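Local coordinates for protein ecdysteroid-phosphate phosphatase (Bombyx mori, PDB 3C7T) that hydrolyses phosphorylated ecdysteroids to the active hormones, here as its phosphoglycerate mutase-like histidine phosphatase domain with tungstate bound, and also has protein tyrosine phosphatase activity, at residues W6-R11 and A78-K83; K83-S88 and E95-F100; V171-A176 and A193-Q198; A175-T180 and V187-H192. All coordinates share one frame; numbering follows the deposited sequence.

Interaction 1 (W6-R11 and A78-K83). With WO4 (tungstate(VI)ion), chain E.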
loop_
_atom_site.group_PDB
_atom_site.type_symbol
_atom_site.label_atom_id
_atom_site.label_comp_id
_atom_site.label_asym_id
_atom_site.label_seq_id
_atom_site.Cartn_x
_atom_site.Cartn_y
_atom_site.Cartn_z
ATOM N N TRP A 6 24.902 -1.045 12.873
ATOM C CA TRP A 6 23.840 -0.120 12.425
ATOM C C TRP A 6 22.892 0.276 13.557
ATOM O O TRP A 6 22.484 -0.546 14.371
ATOM C CB TRP A 6 22.962 -0.753 11.348
ATOM C CG TRP A 6 23.585 -1.100 10.038
ATOM C CD1 TRP A 6 24.093 -2.308 9.667
ATOM C CD2 TRP A 6 23.692 -0.248 8.898
ATOM N NE1 TRP A 6 24.543 -2.256 8.361
ATOM C CE2 TRP A 6 24.304 -1.001 7.867
ATOM C CE3 TRP A 6 23.343 1.088 8.645
ATOM C CZ2 TRP A 6 24.571 -0.460 6.600
ATOM C CZ3 TRP A 6 23.601 1.621 7.384
ATOM C CH2 TRP A 6 24.216 0.848 6.381
ATOM N N VAL A 7 22.514 1.545 13.582
ATOM C CA VAL A 7 21.397 1.981 14.413
ATOM C C VAL A 7 20.430 2.731 13.483
ATOM O O VAL A 7 20.836 3.634 12.733
ATOM C CB VAL A 7 21.852 2.856 15.601
ATOM C CG1 VAL A 7 20.656 3.389 16.365
ATOM C CG2 VAL A 7 22.776 2.048 16.545
ATOM N N PHE A 8 19.163 2.322 13.528
ATOM C CA PHE A 8 18.146 2.857 12.620
ATOM C C PHE A 8 17.067 3.564 13.392
ATOM O O PHE A 8 16.831 3.256 14.562
ATOM C CB PHE A 8 17.498 1.712 11.834
ATOM C CG PHE A 8 18.445 0.978 10.946
ATOM C CD1 PHE A 8 19.035 1.617 9.863
ATOM C CD2 PHE A 8 18.731 -0.355 11.178
ATOM C CE1 PHE A 8 19.890 0.930 9.022
ATOM C CE2 PHE A 8 19.599 -1.055 10.336
ATOM C CZ PHE A 8 20.175 -0.413 9.269
ATOM N N ALA A 9 16.386 4.503 12.729
ATOM C CA ALA A 9 15.217 5.149 13.326
ATOM C C ALA A 9 14.164 5.180 12.231
ATOM O O ALA A 9 14.463 5.490 11.065
ATOM C CB ALA A 9 15.519 6.550 13.781
ATOM N N LEU A 10 12.956 4.803 12.606
ATOM C CA LEU A 10 11.875 4.647 11.631
ATOM C C LEU A 10 10.603 5.337 12.119
ATOM O O LEU A 10 10.137 5.053 13.226
ATOM C CB LEU A 10 11.631 3.149 11.425
ATOM C CG LEU A 10 10.553 2.649 10.458
ATOM C CD1 LEU A 10 10.922 2.988 9.001
ATOM C CD2 LEU A 10 10.385 1.177 10.588
ATOM N N ARG A 11 10.027 6.233 11.311
ATOM C CA ARG A 11 8.687 6.767 11.639
ATOM C C ARG A 11 7.610 5.684 11.394
ATOM O O ARG A 11 7.752 4.825 10.504
ATOM C CB ARG A 11 8.362 8.030 10.804
ATOM C CG ARG A 11 7.116 8.760 11.282
ATOM C CD ARG A 11 6.730 9.904 10.348
ATOM N NE ARG A 11 5.452 10.462 10.735
ATOM C CZ ARG A 11 4.612 11.066 9.885
ATOM N NH1 ARG A 11 4.899 11.187 8.587
ATOM N NH2 ARG A 11 3.452 11.515 10.318
ATOM N N ALA A 78 18.973 -6.340 1.551
ATOM C CA ALA A 78 20.300 -5.742 1.671
ATOM C C ALA A 78 21.244 -6.574 2.555
ATOM O O ALA A 78 22.392 -6.191 2.779
ATOM C CB ALA A 78 20.177 -4.333 2.197
ATOM N N GLY A 79 20.744 -7.708 3.044
ATOM C CA GLY A 79 21.504 -8.590 3.941
ATOM C C GLY A 79 21.707 -8.055 5.338
ATOM O O GLY A 79 22.625 -8.487 6.053
ATOM N N VAL A 80 20.871 -7.106 5.753
ATOM C CA VAL A 80 21.032 -6.509 7.067
ATOM C C VAL A 80 20.081 -7.140 8.089
ATOM O O VAL A 80 18.869 -7.201 7.872
ATOM C CB VAL A 80 20.903 -4.955 7.040
ATOM C CG1 VAL A 80 21.085 -4.375 8.454
ATOM C CG2 VAL A 80 21.933 -4.350 6.086
ATOM N N SER A 81 20.644 -7.626 9.193
ATOM C CA SER A 81 19.847 -8.218 10.271
ATOM C C SER A 81 19.542 -7.154 11.325
ATOM O O SER A 81 20.157 -6.091 11.314
ATOM C CB SER A 81 20.611 -9.376 10.914
ATOM O OG SER A 81 21.907 -8.940 11.290
ATOM N N ILE A 82 18.586 -7.440 12.211
ATOM C CA ILE A 82 18.291 -6.586 13.353
ATOM C C ILE A 82 18.079 -7.497 14.566
ATOM O O ILE A 82 17.439 -8.556 14.479
ATOM C CB ILE A 82 17.070 -5.612 13.110
ATOM C CG1 ILE A 82 17.457 -4.449 12.193
ATOM C CG2 ILE A 82 16.613 -4.940 14.387
ATOM C CD1 ILE A 82 17.263 -4.723 10.759
ATOM N N LYS A 83 18.630 -7.101 15.698
ATOM C CA LYS A 83 18.484 -7.920 16.883
ATOM C C LYS A 83 17.684 -7.206 17.946
ATOM O O LYS A 83 16.956 -7.839 18.714
ATOM C CB LYS A 83 19.872 -8.292 17.411
ATOM C CG LYS A 83 19.864 -9.258 18.579
ATOM C CD LYS A 83 21.218 -9.941 18.702
ATOM C CE LYS A 83 21.275 -10.881 19.910
ATOM N NZ LYS A 83 20.128 -11.833 19.937
HETATM W W WO4 E . 3.559 10.925 14.164
HETATM O O1 WO4 E . 5.348 10.913 13.433
HETATM O O2 WO4 E . 3.567 12.770 14.904
HETATM O O3 WO4 E . 1.974 10.997 12.971
HETATM O O4 WO4 E . 3.242 9.841 15.771
#

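Interaction 2 (K83-S88 and E95-F100)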
loop_
_atom_site.group_PDB
_atom_site.type_symbol
_atom_site.label_atom_id
_atom_site.label_comp_id
_atom_site.label_asym_id
_atom_site.label_seq_id
_atom_site.Cartn_x
_atom_site.Cartn_y
_atom_site.Cartn_z
ATOM N N LYS A 83 18.630 -7.101 15.698
ATOM C CA LYS A 83 18.484 -7.920 16.883
ATOM C C LYS A 83 17.684 -7.206 17.946
ATOM O O LYS A 83 16.956 -7.839 18.714
ATOM C CB LYS A 83 19.872 -8.292 17.411
ATOM C CG LYS A 83 19.864 -9.258 18.579
ATOM C CD LYS A 83 21.218 -9.941 18.702
ATOM C CE LYS A 83 21.275 -10.881 19.910
ATOM N NZ LYS A 83 20.128 -11.833 19.937
ATOM N N HIS A 84 17.822 -5.883 17.985
ATOM C CA HIS A 84 17.298 -5.094 19.100
ATOM C C HIS A 84 16.304 -4.068 18.566
ATOM O O HIS A 84 16.695 -3.145 17.848
ATOM C CB HIS A 84 18.440 -4.407 19.837
ATOM C CG HIS A 84 19.544 -5.340 20.225
ATOM N ND1 HIS A 84 20.763 -5.361 19.578
ATOM C CD2 HIS A 84 19.605 -6.305 21.173
ATOM C CE1 HIS A 84 21.539 -6.279 20.133
ATOM N NE2 HIS A 84 20.859 -6.866 21.102
ATOM N N VAL A 85 15.037 -4.265 18.922
ATOM C CA VAL A 85 13.924 -3.491 18.367
ATOM C C VAL A 85 13.191 -2.794 19.513
ATOM O O VAL A 85 12.691 -3.448 20.444
ATOM C CB VAL A 85 12.950 -4.389 17.561
ATOM C CG1 VAL A 85 11.765 -3.588 17.029
ATOM C CG2 VAL A 85 13.680 -5.081 16.406
ATOM N N TYR A 86 13.188 -1.465 19.451
ATOM C CA TYR A 86 12.538 -0.616 20.461
ATOM C C TYR A 86 11.438 0.192 19.778
ATOM O O TYR A 86 11.662 0.744 18.701
ATOM C CB TYR A 86 13.556 0.325 21.121
ATOM C CG TYR A 86 14.707 -0.412 21.778
ATOM C CD1 TYR A 86 15.799 -0.839 21.023
ATOM C CD2 TYR A 86 14.692 -0.698 23.149
ATOM C CE1 TYR A 86 16.863 -1.527 21.623
ATOM C CE2 TYR A 86 15.758 -1.380 23.766
ATOM C CZ TYR A 86 16.832 -1.794 22.987
ATOM O OH TYR A 86 17.885 -2.472 23.548
ATOM N N ALA A 87 10.264 0.256 20.404
ATOM C CA ALA A 87 9.132 0.977 19.836
ATOM C C ALA A 87 8.493 1.889 20.863
ATOM O O ALA A 87 8.357 1.524 22.036
ATOM C CB ALA A 87 8.110 0.018 19.295
ATOM N N SER A 88 8.099 3.083 20.414
ATOM C CA SER A 88 7.267 3.962 21.219
ATOM C C SER A 88 6.010 3.185 21.606
ATOM O O SER A 88 5.601 2.306 20.877
ATOM C CB SER A 88 6.877 5.178 20.374
ATOM O OG SER A 88 5.753 5.814 20.917
ATOM N N GLU A 95 2.710 -1.421 15.950
ATOM C CA GLU A 95 2.311 -2.095 14.719
ATOM C C GLU A 95 3.325 -1.906 13.609
ATOM O O GLU A 95 3.550 -2.834 12.846
ATOM C CB GLU A 95 0.926 -1.652 14.263
ATOM C CG GLU A 95 -0.199 -2.062 15.223
ATOM C CD GLU A 95 -1.586 -1.694 14.666
ATOM O OE1 GLU A 95 -1.751 -0.567 14.148
ATOM O OE2 GLU A 95 -2.518 -2.522 14.760
ATOM N N THR A 96 3.966 -0.740 13.537
ATOM C CA THR A 96 5.012 -0.549 12.535
ATOM C C THR A 96 6.153 -1.536 12.811
ATOM O O THR A 96 6.723 -2.137 11.888
ATOM C CB THR A 96 5.493 0.886 12.506
ATOM O OG1 THR A 96 4.360 1.724 12.234
ATOM C CG2 THR A 96 6.594 1.096 11.389
ATOM N N ALA A 97 6.468 -1.701 14.088
ATOM C CA ALA A 97 7.547 -2.614 14.486
ATOM C C ALA A 97 7.230 -4.034 14.032
ATOM O O ALA A 97 8.114 -4.738 13.510
ATOM C CB ALA A 97 7.753 -2.540 16.014
ATOM N N GLN A 98 5.984 -4.469 14.236
ATOM C CA GLN A 98 5.607 -5.804 13.792
ATOM C C GLN A 98 5.648 -5.941 12.267
ATOM O O GLN A 98 6.179 -6.924 11.768
ATOM C CB GLN A 98 4.234 -6.222 14.323
ATOM C CG GLN A 98 3.907 -7.701 14.045
ATOM C CD GLN A 98 4.910 -8.631 14.691
ATOM O OE1 GLN A 98 5.201 -8.509 15.882
ATOM N NE2 GLN A 98 5.461 -9.560 13.906
ATOM N N GLY A 99 5.093 -4.970 11.528
ATOM C CA GLY A 99 5.176 -5.007 10.057
ATOM C C GLY A 99 6.625 -5.060 9.599
ATOM O O GLY A 99 6.989 -5.855 8.725
ATOM N N PHE A 100 7.481 -4.267 10.239
ATOM C CA PHE A 100 8.898 -4.256 9.893
ATOM C C PHE A 100 9.496 -5.672 10.070
ATOM O O PHE A 100 10.164 -6.226 9.173
ATOM C CB PHE A 100 9.632 -3.224 10.770
ATOM C CG PHE A 100 11.116 -3.266 10.628
ATOM C CD1 PHE A 100 11.740 -2.669 9.531
ATOM C CD2 PHE A 100 11.909 -3.874 11.610
ATOM C CE1 PHE A 100 13.114 -2.712 9.386
ATOM C CE2 PHE A 100 13.292 -3.906 11.474
ATOM C CZ PHE A 100 13.889 -3.319 10.356
#

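Interaction 3 (V171-A176 and A193-Q198). With WO4 (tungstate(VI)ion), chain E.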
loop_
_atom_site.group_PDB
_atom_site.type_symbol
_atom_site.label_atom_id
_atom_site.label_comp_id
_atom_site.label_asym_id
_atom_site.label_seq_id
_atom_site.Cartn_x
_atom_site.Cartn_y
_atom_site.Cartn_z
ATOM N N VAL A 171 17.962 9.547 27.081
ATOM C CA VAL A 171 18.204 8.523 28.114
ATOM C C VAL A 171 17.917 7.135 27.547
ATOM O O VAL A 171 18.760 6.243 27.652
ATOM C CB VAL A 171 17.384 8.795 29.417
ATOM C CG1 VAL A 171 17.278 7.562 30.303
ATOM C CG2 VAL A 171 18.006 9.923 30.196
ATOM N N ALA A 172 16.751 6.972 26.911
ATOM C CA ALA A 172 16.347 5.667 26.381
ATOM C C ALA A 172 17.253 5.222 25.235
ATOM O O ALA A 172 17.695 4.078 25.208
ATOM C CB ALA A 172 14.879 5.689 25.942
ATOM N N MET A 173 17.547 6.130 24.308
ATOM C CA MET A 173 18.330 5.786 23.122
ATOM C C MET A 173 19.794 5.515 23.437
ATOM O O MET A 173 20.388 4.592 22.878
ATOM C CB MET A 173 18.217 6.870 22.067
ATOM C CG MET A 173 16.866 6.875 21.356
ATOM S SD MET A 173 16.755 8.219 20.151
ATOM C CE MET A 173 15.259 7.764 19.250
ATOM N N GLN A 174 20.374 6.305 24.334
ATOM C CA GLN A 174 21.759 6.034 24.758
ATOM C C GLN A 174 21.859 4.762 25.582
ATOM O O GLN A 174 22.781 3.966 25.393
ATOM C CB GLN A 174 22.336 7.219 25.515
ATOM C CG GLN A 174 22.439 8.492 24.668
ATOM C CD GLN A 174 23.221 9.591 25.373
ATOM O OE1 GLN A 174 23.325 9.605 26.608
ATOM N NE2 GLN A 174 23.776 10.513 24.597
ATOM N N ALA A 175 20.914 4.563 26.496
ATOM C CA ALA A 175 20.874 3.316 27.255
ATOM C C ALA A 175 20.817 2.101 26.325
ATOM O O ALA A 175 21.599 1.166 26.489
ATOM C CB ALA A 175 19.729 3.308 28.250
ATOM N N ALA A 176 19.923 2.133 25.330
ATOM C CA ALA A 176 19.781 1.034 24.372
ATOM C C ALA A 176 21.067 0.766 23.614
ATOM O O ALA A 176 21.429 -0.392 23.413
ATOM C CB ALA A 176 18.630 1.309 23.372
ATOM N N ALA A 193 7.930 11.135 13.927
ATOM C CA ALA A 193 8.735 11.893 12.949
ATOM C C ALA A 193 10.024 12.417 13.599
ATOM O O ALA A 193 11.110 12.359 12.999
ATOM C CB ALA A 193 7.926 13.034 12.344
ATOM N N ILE A 194 9.893 12.851 14.857
ATOM C CA ILE A 194 10.989 13.443 15.637
ATOM C C ILE A 194 12.076 12.413 16.044
ATOM O O ILE A 194 13.233 12.778 16.345
ATOM C CB ILE A 194 10.384 14.179 16.874
ATOM C CG1 ILE A 194 11.402 15.084 17.587
ATOM C CG2 ILE A 194 9.730 13.187 17.851
ATOM C CD1 ILE A 194 12.043 16.114 16.700
ATOM N N THR A 195 11.713 11.128 16.034
ATOM C CA THR A 195 12.597 10.040 16.463
ATOM C C THR A 195 13.910 10.000 15.683
ATOM O O THR A 195 14.988 9.702 16.252
ATOM C CB THR A 195 11.877 8.680 16.376
ATOM O OG1 THR A 195 10.736 8.723 17.229
ATOM C CG2 THR A 195 12.807 7.498 16.814
ATOM N N LEU A 196 13.824 10.314 14.383
ATOM C CA LEU A 196 15.002 10.319 13.524
ATOM C C LEU A 196 16.017 11.363 13.990
ATOM O O LEU A 196 17.193 11.030 14.192
ATOM C CB LEU A 196 14.625 10.519 12.048
ATOM C CG LEU A 196 14.115 9.264 11.311
ATOM C CD1 LEU A 196 12.780 8.727 11.859
ATOM C CD2 LEU A 196 13.975 9.572 9.811
ATOM N N ASP A 197 15.568 12.605 14.191
ATOM C CA ASP A 197 16.429 13.655 14.777
ATOM C C ASP A 197 16.874 13.353 16.222
ATOM O O ASP A 197 18.000 13.692 16.613
ATOM C CB ASP A 197 15.756 15.027 14.718
ATOM C CG ASP A 197 15.984 15.736 13.387
ATOM O OD1 ASP A 197 16.677 15.179 12.507
ATOM O OD2 ASP A 197 15.480 16.877 13.233
ATOM N N GLN A 198 16.018 12.703 17.009
ATOM C CA GLN A 198 16.418 12.273 18.368
ATOM C C GLN A 198 17.570 11.261 18.353
ATOM O O GLN A 198 18.523 11.321 19.180
ATOM C CB GLN A 198 15.237 11.684 19.129
ATOM C CG GLN A 198 14.216 12.704 19.555
ATOM C CD GLN A 198 13.086 12.055 20.285
ATOM O OE1 GLN A 198 12.219 11.421 19.677
ATOM N NE2 GLN A 198 13.092 12.181 21.602
HETATM W W WO4 E . 3.559 10.925 14.164
HETATM O O1 WO4 E . 5.348 10.913 13.433
HETATM O O2 WO4 E . 3.567 12.770 14.904
HETATM O O3 WO4 E . 1.974 10.997 12.971
HETATM O O4 WO4 E . 3.242 9.841 15.771
#

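Interaction 4 (A175-T180 and V187-H192). With WO4 (tungstate(VI)ion), chain E.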
loop_
_atom_site.group_PDB
_atom_site.type_symbol
_atom_site.label_atom_id
_atom_site.label_comp_id
_atom_site.label_asym_id
_atom_site.label_seq_id
_atom_site.Cartn_x
_atom_site.Cartn_y
_atom_site.Cartn_z
ATOM N N ALA A 175 20.914 4.563 26.496
ATOM C CA ALA A 175 20.874 3.316 27.255
ATOM C C ALA A 175 20.817 2.101 26.325
ATOM O O ALA A 175 21.599 1.166 26.489
ATOM C CB ALA A 175 19.729 3.308 28.250
ATOM N N ALA A 176 19.923 2.133 25.330
ATOM C CA ALA A 176 19.781 1.034 24.372
ATOM C C ALA A 176 21.067 0.766 23.614
ATOM O O ALA A 176 21.429 -0.392 23.413
ATOM C CB ALA A 176 18.630 1.309 23.372
ATOM N N VAL A 177 21.748 1.832 23.189
ATOM C CA VAL A 177 22.980 1.708 22.409
ATOM C C VAL A 177 24.157 1.231 23.297
ATOM O O VAL A 177 24.964 0.372 22.892
ATOM C CB VAL A 177 23.316 3.036 21.696
ATOM C CG1 VAL A 177 24.732 3.026 21.155
ATOM C CG2 VAL A 177 22.334 3.288 20.555
ATOM N N ASN A 178 24.237 1.782 24.507
ATOM C CA ASN A 178 25.237 1.319 25.487
ATOM C C ASN A 178 25.058 -0.138 25.914
ATOM O O ASN A 178 26.037 -0.898 25.928
ATOM C CB ASN A 178 25.286 2.248 26.696
ATOM C CG ASN A 178 25.947 3.579 26.377
ATOM O OD1 ASN A 178 26.858 3.652 25.553
ATOM N ND2 ASN A 178 25.496 4.633 27.035
ATOM N N ASP A 179 23.818 -0.529 26.214
ATOM C CA ASP A 179 23.501 -1.887 26.689
ATOM C C ASP A 179 23.602 -3.033 25.668
ATOM O O ASP A 179 23.594 -4.205 26.057
ATOM C CB ASP A 179 22.115 -1.911 27.350
ATOM C CG ASP A 179 22.030 -1.013 28.573
ATOM O OD1 ASP A 179 23.071 -0.447 28.996
ATOM O OD2 ASP A 179 20.907 -0.862 29.114
ATOM N N THR A 180 23.695 -2.707 24.381
ATOM C CA THR A 180 23.809 -3.722 23.332
ATOM C C THR A 180 25.192 -3.744 22.673
ATOM O O THR A 180 25.439 -4.540 21.759
ATOM C CB THR A 180 22.738 -3.512 22.227
ATOM O OG1 THR A 180 22.843 -2.177 21.717
ATOM C CG2 THR A 180 21.339 -3.747 22.788
ATOM N N VAL A 187 20.420 -2.214 15.818
ATOM C CA VAL A 187 19.345 -1.645 16.636
ATOM C C VAL A 187 18.400 -0.825 15.744
ATOM O O VAL A 187 18.849 -0.168 14.808
ATOM C CB VAL A 187 19.910 -0.720 17.721
ATOM C CG1 VAL A 187 18.798 -0.091 18.586
ATOM C CG2 VAL A 187 20.873 -1.472 18.610
ATOM N N ILE A 188 17.110 -0.873 16.065
ATOM C CA ILE A 188 16.104 0.009 15.443
ATOM C C ILE A 188 15.157 0.619 16.480
ATOM O O ILE A 188 14.667 -0.071 17.387
ATOM C CB ILE A 188 15.341 -0.658 14.275
ATOM C CG1 ILE A 188 14.512 0.396 13.503
ATOM C CG2 ILE A 188 14.488 -1.837 14.749
ATOM C CD1 ILE A 188 14.033 -0.056 12.114
ATOM N N PHE A 189 14.965 1.928 16.355
ATOM C CA PHE A 189 14.025 2.693 17.179
ATOM C C PHE A 189 12.846 3.051 16.279
ATOM O O PHE A 189 13.033 3.734 15.265
ATOM C CB PHE A 189 14.659 3.992 17.655
ATOM C CG PHE A 189 15.865 3.797 18.553
ATOM C CD1 PHE A 189 15.731 3.142 19.780
ATOM C CD2 PHE A 189 17.103 4.291 18.165
ATOM C CE1 PHE A 189 16.836 2.972 20.621
ATOM C CE2 PHE A 189 18.233 4.133 18.999
ATOM C CZ PHE A 189 18.087 3.455 20.219
ATOM N N ILE A 190 11.661 2.565 16.630
ATOM C CA ILE A 190 10.477 2.746 15.790
ATOM C C ILE A 190 9.518 3.654 16.518
ATOM O O ILE A 190 9.017 3.326 17.606
ATOM C CB ILE A 190 9.854 1.401 15.397
ATOM C CG1 ILE A 190 10.877 0.639 14.542
ATOM C CG2 ILE A 190 8.510 1.631 14.649
ATOM C CD1 ILE A 190 10.600 -0.842 14.330
ATOM N N GLY A 191 9.291 4.826 15.936
ATOM C CA GLY A 191 8.622 5.890 16.676
ATOM C C GLY A 191 7.900 6.895 15.803
ATOM O O GLY A 191 7.060 6.544 14.980
ATOM N N HIS A 192 8.249 8.154 16.008
ATOM C CA HIS A 192 7.500 9.297 15.516
ATOM C C HIS A 192 8.415 10.059 14.546
ATOM O O HIS A 192 9.563 9.663 14.366
ATOM C CB HIS A 192 7.090 10.157 16.728
ATOM C CG HIS A 192 6.277 9.406 17.744
ATOM N ND1 HIS A 192 4.921 9.185 17.608
ATOM C CD2 HIS A 192 6.645 8.796 18.895
ATOM C CE1 HIS A 192 4.490 8.471 18.635
ATOM N NE2 HIS A 192 5.517 8.235 19.438
HETATM W W WO4 E . 3.559 10.925 14.164
HETATM O O1 WO4 E . 5.348 10.913 13.433
HETATM O O2 WO4 E . 3.567 12.770 14.904
HETATM O O3 WO4 E . 1.974 10.997 12.971
HETATM O O4 WO4 E . 3.242 9.841 15.771
#

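Interaction 1 (W6-R11 and A78-K83)
Val80 sets its CG1 methyl in the corner made by Trp6 and Phe8, and this is the tight part of the contact. Val80 CG1 lies 3.8 Å from Trp6 CD1; its CH-pi approach to the five-membered ring is off-centre, 29° from the normal. With Val80 CG1 anti to its own backbone N (chi1 -180°), the same methyl also meets Phe8 at the ring edge, 4.1 Å from CE2. Phe8 CZ in turn rests over the rim of one Trp6 face, on the same side of the indole as the methyl, so the two rings and the methyl form a continuous apolar cluster. Packing slackens toward Ile82, whose CD1 comes no closer than 4.4 Å to Phe8 CE2, and on the solvent side Ala78, Gly79 and Ser81 are exposed, the Ser81 side chain turned away from the strand. Structurally, the central strand 5-11 here meets the connection from helix 62-77 to strand 84-87: Gly79, with positive phi, ends that helix in a Schellman motif, and Met75 of its last turns covers Phe8, Val80 and Ile82. Asn186 ties the two segments by bonding Trp6 N and Ser81 O. At the far end of the strand, the extended Arg11 presents its guanidinium edge to the tungstate, NE to O1 at 2.7 Å (150°) and NH2 to O3 at 3.1 Å. Replacing Arg11 with a leucine would probably leave O1 and O3 each short of a donor and weaken the positive field about the anion. Arg15, Arg92 and Lys224 also donate to this tungstate.

Interaction 2 (K83-S88 and E95-F100)
Strand 84-87 and helix 91-104 come nearest at Ala87 and Ala97, whose CA atoms lie 6.6 Å apart, with no hydrogen bond between the segments. The small Ala97 side chain permits this approach: its CB sits 4.2 Å from Ala87 CB and 4.3 Å from Val85 CG1, a single methyl resting against two residues of one strand face. Val85 and Ala87 point toward the helix while Tyr86 between them points away, the alternation expected of an extended strand. These elements belong to a beta-alpha-beta crossover in which strand 84-87, helix 91-104 and the parallel strand 112-114 follow one another; Ile112 of the last strand touches both alanines, and Ile190 of strand 187-191 packs on Ala97. One turn on, Phe100 also faces the strand, but Phe100 CE2 stays 5.1 Å from Val85 CG2, a looser fit. The helical spacing is kept by Phe100 N to Thr96 O at 2.8 Å and Gly99 N to Glu95 O at 2.9 Å. Thr96 OG1 bonds Arg92 O and Gly13 N, which links this helix to the loop bearing His12, the residue that becomes phosphorylated during catalysis, and the side chain of Ala97 lies about 9 Å from that of His12.

Interaction 3 (V171-A176 and A193-Q198)
Tungstate oxygen O1 is gripped by two donors, Ala193 N and the NE of Arg11; the amide bond is short, 2.6 Å from Ala193 N to O1, but bent, at 131°. Placed near the N-terminal end of helix 193-204, this amide would probably be aided by the helix dipole in holding an anion. Farther along, Met173 reaches from helix 162-179 to the flank of this helix. Its CG stands anti to the carbonyl carbon (chi1 -74°) and the chain runs extended beyond it, which carries CE to 3.5 Å from Thr195 CG2, closer than usual for two carbons. The sulfur lies alongside the next turn, with SD 3.6 Å from Gln198 C and 3.9 Å from Gln198 CB. The joint is thus a helix-helix packing within an alpha/beta fold: strand 187-191 runs between the two helices in sequence, and its Phe189 touches both Met173 and Thr195. Of the Thr195 side chain it is the methyl that meets Met173, whose CE also lies near Thr195 O; OG1 instead bonds His192 N, fixing the turn that leads into the helix. Shortening Met173 to an alanine is likely to open a gap between the two helices, beside the Thr195 methyl and the Gln198 backbone. On another side of helix 193-204, Leu196 packs on Phe256 of the second subunit and Asp197 on Leu261 of that subunit.

Interaction 4 (A175-T180 and V187-H192)
Phe189 turns its ring edge to the last turns of helix 162-179: CE1 lies 3.7 Å from Ala176 CB, almost in the ring plane, and CZ lies 4.3 Å from Val177 CG2, again at the edge. Beside it, Val187 CG2 touches Thr180 OG1 at 3.7 Å, an apolar methyl against a hydroxyl. A next layer sets these groups. Val187 CG1 sits 4.0 Å above one face of the Phe189 ring, toward its rim, and so backs it from within its own strand. Thr180 has OG1 in the crowded position between backbone N and carbonyl carbon (chi1 55°), which lets it donate to Ala176 O at 2.8 Å, tilted 15° from the carbonyl plane; the main-chain bond from Thr180 N to the same oxygen is weak. Arg5 completes the polar setting, bonding Thr180 OG1 and Val177 O. Beyond the helix, strand 187-191 is a parallel inner strand of the central sheet, between strands 84-87 and 5-11, and its C-terminal end brings His192 to the tungstate pocket, in line with its inferred active-site role. There ND1 gives an almost straight bond (169°) to tungstate O4 at 2.6 Å, in the plane of the ring, while NE2 bonds Ser88 OG at the end of the neighbouring strand. A ring bonded through both nitrogens has little freedom to rotate. With no hydrogen bond across it, the contact holds helix to strand by apolar packing, while the strand's backbone bonds its sheet neighbours and His192 bonds the anion, consistent with phosphate binding in this family.

Overall arrangement
Along the chain, strand 5-11 comes first, and interaction 1 closes the long loop through helix 62-77 on it. Interaction 2 follows at once, sharing Lys83 with it, and folds helix 91-104 back over strand 84-87; Ile82 CD1 packs on Phe100 CZ at 3.7 Å. After a long intervening stretch, helix 162-179 opens interactions 3 and 4 together: the shorter return to 187-192 nests inside the reach to 193-198. Interactions 1, 2 and 4 reach the same sheet, where strand 187-191 lies between 84-87 and 5-11. The segments of interactions 1, 3 and 4 converge on the tungstate through Arg11, Ala193 and His192.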